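Local atomic coordinates of basic membrane lipoprotein (Brucella melitensis biovar Abortus, PDB entry 3S99), a protein that binds adenine and probably other purines such as guanine, and may serve in their uptake as part of an ABC-type transport system. Residues 234-239 with 251-256; 246-251 with 291-296. All blocks are in the same frame, centred on the assembly; numbering follows the deposited sequence.

Strand 247-253 is common to both contacts, which share Val251. It lies next to strand 231-236 in a mixed sheet that is parallel except for its edge strand 285-287. Contact 1 joins the C-terminal ends of the two neighbouring strands, close to the bound adenine. Contact 2 lies at the N-terminal end of strand 247-253, away from the annotated sites, and holds the segment that leads into helix 295-310. The centres of the two contacts are about 15 Å apart. Along the chain the segments alternate: 234-239, 246-251, 251-256, 291-296. Gln247 of contact 2 also reaches the turn at 238-239 of contact 1. One strand thus ties a pocket-side turn to a more peripheral connection.

Contact 1 of 2, residues 234-239 with 251-256; sequences GQASDM and VVDEWG
Gly234 and Gln235 run beside Val251 in parallel strands whose axes approach to 5.1 Å and diverge by 24°. Gln235 and Val251 pair with their side chains on the same face of the sheet. The nearest atoms of the Gln235 side chain and the bound adenine are about 4 Å apart. Gln235 N makes a weak hydrogen bond to Met239 SD. At Ala236 the strand ends in a gamma turn: positive phi (80°) lets Ser237 N bond to Gln235 O. Ala236 N makes a weak, bent hydrogen bond to Val251 O at 3.0 Å. Ala236 O accepts from Asp253 N at 2.9 Å, though the position of this oxygen is less certain. Asp253 CG stands beside its own backbone N (chi1 -62°), and this brings OD2 to 3.6 Å from Ala236 CB. The nearest side-chain atoms of Asp253 and Trp42, an adenine-binding residue, are about 3 Å apart. Ser237 turns away from the second strand, and its OG bonds to Gln45 of helix 42-57. Asp238 follows, and Val252 CG2 packs 3.9 Å from Asp238 N. Asp238 OD1 accepts hydrogen bonds from Gln247 NE2 and Ile240 N. Ligand binding beside the C-terminal ends of parallel strands is a common feature of alpha/beta folds, and is consistent with the type I periplasmic binding protein fold of this family. Here those ends lie near adenine.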
ATOM      1  N   GLY A 234      -4.340  -8.820  -5.874  1.00 18.22           N
ATOM      2  CA  GLY A 234      -3.360  -8.928  -4.815  1.00 18.46           C
ATOM      3  C   GLY A 234      -2.939  -7.577  -4.287  1.00 17.79           C
ATOM      4  O   GLY A 234      -3.120  -6.548  -4.943  1.00 17.61           O
ATOM      5  N   GLN A 235      -2.334  -7.602  -3.102  1.00 16.66           N
ATOM      6  CA  GLN A 235      -1.985  -6.406  -2.373  1.00 16.35           C
ATOM      7  C   GLN A 235      -0.553  -6.465  -1.908  1.00 16.03           C
ATOM      8  O   GLN A 235      -0.186  -7.412  -1.223  1.00 16.49           O
ATOM      9  CB  GLN A 235      -2.890  -6.310  -1.132  1.00 17.23           C
ATOM     10  CG  GLN A 235      -2.603  -5.147  -0.135  1.00 15.59           C
ATOM     11  CD  GLN A 235      -2.759  -3.750  -0.684  1.00 16.64           C
ATOM     12  OE1 GLN A 235      -3.082  -3.525  -1.882  1.00 16.07           O
ATOM     13  NE2 GLN A 235      -2.550  -2.773   0.203  1.00 14.82           N
ATOM     14  N   ALA A 236       0.234  -5.459  -2.275  1.00 15.49           N
ATOM     15  CA  ALA A 236       1.605  -5.276  -1.829  1.00 15.66           C
ATOM     16  C   ALA A 236       2.536  -6.173  -2.616  1.00 17.46           C
ATOM     17  O   ALA A 236       3.606  -5.729  -3.089  1.00 17.21           O
ATOM     18  CB  ALA A 236       1.743  -5.580  -0.297  1.00 14.91           C
ATOM     19  N   SER A 237       2.157  -7.454  -2.670  1.00 17.76           N
ATOM     20  CA  SER A 237       2.903  -8.483  -3.378  1.00 19.51           C
ATOM     21  C   SER A 237       2.093  -9.036  -4.514  1.00 19.15           C
ATOM     22  O   SER A 237       0.861  -9.006  -4.469  1.00 18.03           O
ATOM     23  CB  SER A 237       3.183  -9.655  -2.423  1.00 20.39           C
ATOM     24  OG  SER A 237       4.242 -10.449  -2.966  1.00 26.03           O
ATOM     25  N   ASP A 238       2.777  -9.608  -5.508  1.00 20.04           N
ATOM     26  CA  ASP A 238       2.092 -10.397  -6.533  1.00 20.60           C
ATOM     27  C   ASP A 238       1.652 -11.698  -5.872  1.00 21.24           C
ATOM     28  O   ASP A 238       2.487 -12.519  -5.544  1.00 22.60           O
ATOM     29  CB  ASP A 238       2.992 -10.646  -7.758  1.00 21.00           C
ATOM     30  CG  ASP A 238       2.272 -11.405  -8.876  1.00 22.33           C
ATOM     31  OD1 ASP A 238       1.109 -11.839  -8.656  1.00 21.47           O
ATOM     32  OD2 ASP A 238       2.880 -11.582  -9.969  1.00 21.82           O
ATOM     33  N   MET A 239       0.334 -11.868  -5.680  1.00 21.55           N
ATOM     34  CA  MET A 239      -0.228 -13.027  -4.978  1.00 21.69           C
ATOM     35  C   MET A 239      -0.760 -14.104  -5.907  1.00 22.73           C
ATOM     36  O   MET A 239      -1.590 -14.935  -5.492  1.00 23.62           O
ATOM     37  CB  MET A 239      -1.360 -12.588  -4.039  1.00 21.06           C
ATOM     38  CG  MET A 239      -0.926 -11.638  -2.948  1.00 17.97           C
ATOM     39  SD  MET A 239      -2.331 -11.100  -1.921  1.00 17.87           S
ATOM     40  CE  MET A 239      -1.411 -10.464  -0.513  1.00 15.23           C
ATOM     41  N   VAL A 251      -1.178  -4.397  -6.980  1.00 16.29           N
ATOM     42  CA  VAL A 251      -0.353  -3.219  -6.772  1.00 15.38           C
ATOM     43  C   VAL A 251       0.884  -3.617  -5.953  1.00 16.77           C
ATOM     44  O   VAL A 251       0.773  -3.873  -4.768  1.00 17.42           O
ATOM     45  CB  VAL A 251      -1.154  -2.150  -6.033  1.00 15.28           C
ATOM     46  CG1 VAL A 251      -0.343  -0.822  -5.901  1.00 14.41           C
ATOM     47  CG2 VAL A 251      -2.478  -1.881  -6.770  1.00 14.35           C
ATOM     48  N   VAL A 252       2.060  -3.651  -6.598  1.00 17.05           N
ATOM     49  CA  VAL A 252       3.249  -4.231  -6.022  1.00 17.36           C
ATOM     50  C   VAL A 252       4.126  -3.097  -5.519  1.00 16.78           C
ATOM     51  O   VAL A 252       4.326  -2.105  -6.202  1.00 16.45           O
ATOM     52  CB  VAL A 252       4.033  -5.104  -7.024  1.00 18.97           C
ATOM     53  CG1 VAL A 252       5.387  -5.608  -6.412  1.00 19.46           C
ATOM     54  CG2 VAL A 252       3.178  -6.306  -7.492  1.00 18.92           C
ATOM     55  N   ASP A 253       4.632  -3.262  -4.305  1.00 16.48           N
ATOM     56  CA  ASP A 253       5.425  -2.236  -3.630  1.00 16.24           C
ATOM     57  C   ASP A 253       6.880  -2.597  -3.861  1.00 17.16           C
ATOM     58  O   ASP A 253       7.304  -3.668  -3.413  1.00 18.06           O
ATOM     59  CB  ASP A 253       5.146  -2.270  -2.135  1.00 15.64           C
ATOM     60  CG  ASP A 253       3.705  -1.959  -1.805  1.00 15.84           C
ATOM     61  OD1 ASP A 253       3.029  -1.327  -2.635  1.00 13.81           O
ATOM     62  OD2 ASP A 253       3.264  -2.307  -0.699  1.00 12.62           O
ATOM     63  N   GLU A 254       7.648  -1.727  -4.519  1.00 17.51           N
ATOM     64  CA  GLU A 254       9.058  -2.069  -4.795  1.00 19.00           C
ATOM     65  C   GLU A 254      10.030  -1.328  -3.845  1.00 17.89           C
ATOM     66  O   GLU A 254      10.599  -0.308  -4.180  1.00 16.42           O
ATOM     67  CB  GLU A 254       9.403  -1.821  -6.261  1.00 20.43           C
ATOM     68  CG  GLU A 254       8.702  -2.776  -7.249  1.00 25.89           C
ATOM     69  CD  GLU A 254       9.204  -4.232  -7.162  1.00 29.94           C
ATOM     70  OE1 GLU A 254      10.366  -4.506  -6.767  1.00 32.67           O
ATOM     71  OE2 GLU A 254       8.393  -5.121  -7.480  1.00 35.31           O
ATOM     72  N   TRP A 255      10.240  -1.879  -2.663  1.00 16.72           N
ATOM     73  CA  TRP A 255      11.041  -1.173  -1.676  1.00 16.44           C
ATOM     74  C   TRP A 255      12.540  -1.377  -1.859  1.00 16.28           C
ATOM     75  O   TRP A 255      13.342  -0.609  -1.347  1.00 15.58           O
ATOM     76  CB  TRP A 255      10.648  -1.593  -0.277  1.00 15.76           C
ATOM     77  CG  TRP A 255       9.171  -1.571   0.054  1.00 15.66           C
ATOM     78  CD1 TRP A 255       8.387  -2.653   0.315  1.00 16.64           C
ATOM     79  CD2 TRP A 255       8.319  -0.421   0.193  1.00 14.98           C
ATOM     80  NE1 TRP A 255       7.115  -2.251   0.640  1.00 15.85           N
ATOM     81  CE2 TRP A 255       7.047  -0.886   0.541  1.00 15.11           C
ATOM     82  CE3 TRP A 255       8.503   0.962   0.010  1.00 14.23           C
ATOM     83  CZ2 TRP A 255       5.981  -0.024   0.764  1.00 15.35           C
ATOM     84  CZ3 TRP A 255       7.459   1.795   0.223  1.00 14.90           C
ATOM     85  CH2 TRP A 255       6.207   1.316   0.586  1.00 14.63           C
ATOM     86  N   GLY A 256      12.931  -2.421  -2.575  1.00 17.04           N
ATOM     87  CA  GLY A 256      14.337  -2.856  -2.586  1.00 17.30           C
ATOM     88  C   GLY A 256      15.347  -1.821  -3.045  1.00 17.22           C
ATOM     89  O   GLY A 256      16.332  -1.582  -2.359  1.00 18.06           O
TER

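Contact 2 of 2, residues 246-251 with 291-296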
ATOM      1  N   THR A 246      -7.409 -16.694 -10.735  1.00 25.90           N
ATOM      2  CA  THR A 246      -8.364 -15.632 -10.375  1.00 24.25           C
ATOM      3  C   THR A 246      -7.752 -14.278 -10.025  1.00 22.37           C
ATOM      4  O   THR A 246      -8.466 -13.273 -10.046  1.00 21.64           O
ATOM      5  CB  THR A 246      -9.314 -16.069  -9.249  1.00 24.62           C
ATOM      6  OG1 THR A 246      -8.544 -16.529  -8.138  1.00 23.97           O
ATOM      7  CG2 THR A 246     -10.266 -17.175  -9.738  1.00 25.36           C
ATOM      8  N   GLN A 247      -6.454 -14.207  -9.726  1.00 21.99           N
ATOM      9  CA  GLN A 247      -5.845 -12.893  -9.572  1.00 20.62           C
ATOM     10  C   GLN A 247      -5.800 -12.191 -10.919  1.00 19.97           C
ATOM     11  O   GLN A 247      -5.324 -12.753 -11.910  1.00 20.84           O
ATOM     12  CB  GLN A 247      -4.450 -12.919  -8.957  1.00 20.72           C
ATOM     13  CG  GLN A 247      -3.944 -11.470  -8.657  1.00 19.56           C
ATOM     14  CD  GLN A 247      -2.508 -11.410  -8.186  1.00 20.53           C
ATOM     15  OE1 GLN A 247      -2.253 -11.348  -6.987  1.00 21.68           O
ATOM     16  NE2 GLN A 247      -1.555 -11.407  -9.133  1.00 22.43           N
ATOM     17  N   LEU A 248      -6.262 -10.947 -10.943  1.00 18.99           N
ATOM     18  CA  LEU A 248      -6.258 -10.122 -12.166  1.00 17.98           C
ATOM     19  C   LEU A 248      -4.943  -9.361 -12.298  1.00 17.98           C
ATOM     20  O   LEU A 248      -4.375  -9.256 -13.372  1.00 19.38           O
ATOM     21  CB  LEU A 248      -7.424  -9.156 -12.118  1.00 17.58           C
ATOM     22  CG  LEU A 248      -8.813  -9.814 -12.127  1.00 18.34           C
ATOM     23  CD1 LEU A 248      -9.888  -8.882 -11.597  1.00 17.14           C
ATOM     24  CD2 LEU A 248      -9.170 -10.296 -13.541  1.00 18.44           C
ATOM     25  N   THR A 249      -4.475  -8.819 -11.185  1.00 17.64           N
ATOM     26  CA  THR A 249      -3.182  -8.168 -11.070  1.00 17.24           C
ATOM     27  C   THR A 249      -3.028  -7.805  -9.598  1.00 17.03           C
ATOM     28  O   THR A 249      -3.813  -8.246  -8.756  1.00 14.99           O
ATOM     29  CB  THR A 249      -3.048  -6.886 -11.980  1.00 17.94           C
ATOM     30  OG1 THR A 249      -1.729  -6.345 -11.869  1.00 16.44           O
ATOM     31  CG2 THR A 249      -4.080  -5.815 -11.615  1.00 14.79           C
ATOM     32  N   ALA A 250      -2.027  -6.995  -9.295  1.00 17.18           N
ATOM     33  CA  ALA A 250      -1.770  -6.557  -7.934  1.00 16.78           C
ATOM     34  C   ALA A 250      -0.973  -5.261  -7.973  1.00 16.71           C
ATOM     35  O   ALA A 250      -0.194  -5.068  -8.865  1.00 17.38           O
ATOM     36  CB  ALA A 250      -1.002  -7.617  -7.158  1.00 16.97           C
ATOM     37  N   VAL A 251      -1.178  -4.397  -6.980  1.00 16.29           N
ATOM     38  CA  VAL A 251      -0.353  -3.219  -6.772  1.00 15.38           C
ATOM     39  C   VAL A 251       0.884  -3.617  -5.953  1.00 16.77           C
ATOM     40  O   VAL A 251       0.773  -3.873  -4.768  1.00 17.42           O
ATOM     41  CB  VAL A 251      -1.154  -2.150  -6.033  1.00 15.28           C
ATOM     42  CG1 VAL A 251      -0.343  -0.822  -5.901  1.00 14.41           C
ATOM     43  CG2 VAL A 251      -2.478  -1.881  -6.770  1.00 14.35           C
ATOM     44  N   THR A 291      -3.371 -10.758 -15.644  1.00 22.59           N
ATOM     45  CA  THR A 291      -3.685 -12.142 -15.904  1.00 23.10           C
ATOM     46  C   THR A 291      -5.183 -12.377 -15.819  1.00 23.54           C
ATOM     47  O   THR A 291      -5.918 -11.581 -15.241  1.00 23.07           O
ATOM     48  CB  THR A 291      -3.005 -13.084 -14.863  1.00 23.73           C
ATOM     49  OG1 THR A 291      -3.279 -12.625 -13.535  1.00 23.09           O
ATOM     50  CG2 THR A 291      -1.463 -13.192 -15.082  1.00 22.73           C
ATOM     51  N   ASN A 292      -5.636 -13.473 -16.408  1.00 24.48           N
ATOM     52  CA  ASN A 292      -7.006 -13.929 -16.190  1.00 24.99           C
ATOM     53  C   ASN A 292      -8.034 -12.909 -16.614  1.00 24.36           C
ATOM     54  O   ASN A 292      -9.036 -12.718 -15.924  1.00 24.58           O
ATOM     55  CB  ASN A 292      -7.210 -14.302 -14.717  1.00 24.21           C
ATOM     56  CG  ASN A 292      -6.336 -15.448 -14.305  1.00 26.62           C
ATOM     57  OD1 ASN A 292      -6.409 -16.518 -14.896  1.00 28.80           O
ATOM     58  ND2 ASN A 292      -5.488 -15.238 -13.300  1.00 25.37           N
ATOM     59  N   MET A 293      -7.791 -12.268 -17.756  1.00 24.41           N
ATOM     60  CA  MET A 293      -8.680 -11.232 -18.267  1.00 24.27           C
ATOM     61  C   MET A 293      -8.510 -11.202 -19.782  1.00 24.77           C
ATOM     62  O   MET A 293      -7.505 -11.708 -20.276  1.00 24.26           O
ATOM     63  CB  MET A 293      -8.318  -9.877 -17.635  1.00 22.93           C
ATOM     64  CG  MET A 293      -7.040  -9.288 -18.164  1.00 22.90           C
ATOM     65  SD  MET A 293      -6.504  -7.713 -17.483  1.00 19.28           S
ATOM     66  CE  MET A 293      -6.127  -8.272 -15.798  1.00 20.81           C
ATOM     67  N   PRO A 294      -9.500 -10.661 -20.524  1.00 25.45           N
ATOM     68  CA  PRO A 294      -9.347 -10.587 -21.979  1.00 26.59           C
ATOM     69  C   PRO A 294      -8.204  -9.668 -22.427  1.00 26.67           C
ATOM     70  O   PRO A 294      -7.817  -8.754 -21.698  1.00 26.24           O
ATOM     71  CB  PRO A 294     -10.714 -10.067 -22.461  1.00 26.98           C
ATOM     72  CG  PRO A 294     -11.669 -10.408 -21.369  1.00 26.74           C
ATOM     73  CD  PRO A 294     -10.872 -10.308 -20.102  1.00 25.64           C
ATOM     74  N   ASP A 295      -7.667  -9.924 -23.614  1.00 27.27           N
ATOM     75  CA  ASP A 295      -6.556  -9.139 -24.131  1.00 27.75           C
ATOM     76  C   ASP A 295      -6.813  -7.625 -24.199  1.00 26.58           C
ATOM     77  O   ASP A 295      -5.869  -6.833 -24.059  1.00 25.62           O
ATOM     78  CB  ASP A 295      -6.132  -9.632 -25.520  1.00 29.47           C
ATOM     79  CG  ASP A 295      -5.348 -10.937 -25.468  1.00 32.38           C
ATOM     80  OD1 ASP A 295      -5.061 -11.437 -24.353  1.00 35.38           O
ATOM     81  OD2 ASP A 295      -5.012 -11.453 -26.547  1.00 36.47           O
ATOM     82  N   ASP A 296      -8.061  -7.220 -24.442  1.00 25.59           N
ATOM     83  CA  ASP A 296      -8.346  -5.791 -24.552  1.00 24.61           C
ATOM     84  C   ASP A 296      -8.331  -5.138 -23.193  1.00 22.57           C
ATOM     85  O   ASP A 296      -8.030  -3.957 -23.093  1.00 21.92           O
ATOM     86  CB  ASP A 296      -9.669  -5.487 -25.276  1.00 24.57           C
ATOM     87  CG  ASP A 296     -10.881  -5.915 -24.485  1.00 23.25           C
ATOM     88  OD1 ASP A 296     -11.481  -5.073 -23.770  1.00 22.93           O
ATOM     89  OD2 ASP A 296     -11.219  -7.114 -24.553  1.00 26.00           O
TER
HETATM   90  O   HOH W   1      -1.386 -11.333 -11.910  1.00 19.27           O
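Thr291 OG1 sits between its own backbone N and carbonyl carbon (chi1 50°), while Asn292 CG stands beside its backbone N (chi1 -63°); both side chains thereby reach Gln247 O. Thr291 OG1 donates at 2.6 Å to Gln247 O from above the carbonyl plane. Asn292 ND2 approaches from the opposite face and lies 2.9 Å from Gln247 O. This second bond is nearly straight, and the acceptor lies in the plane of the amide. Asn292 ND2 also bonds to Pro244 O, which helps fix the turn of the amide. The next strand carbonyl, Leu248 O, accepts from Thr291 N at 2.9 Å. A water joins Gln247 NE2, also bonded to Asp238, to Thr291 OG1 at 2.8 Å. Carbon contacts are fewer. The Met293 chain bends at its last torsion, which sets CE 3.2 Å from Leu248 O and 4.0 Å from Leu248 CB. Leu248 CD2 touches Asn292 O at 3.4 Å; that oxygen accepts from Lys231 NZ. Pro294 takes the N-cap position of helix 295-310. The contact is therefore mainly polar: two successive strand carbonyls take three hydrogen bonds, and Gln247 O is gripped from both faces, which should steady the segment before the helix.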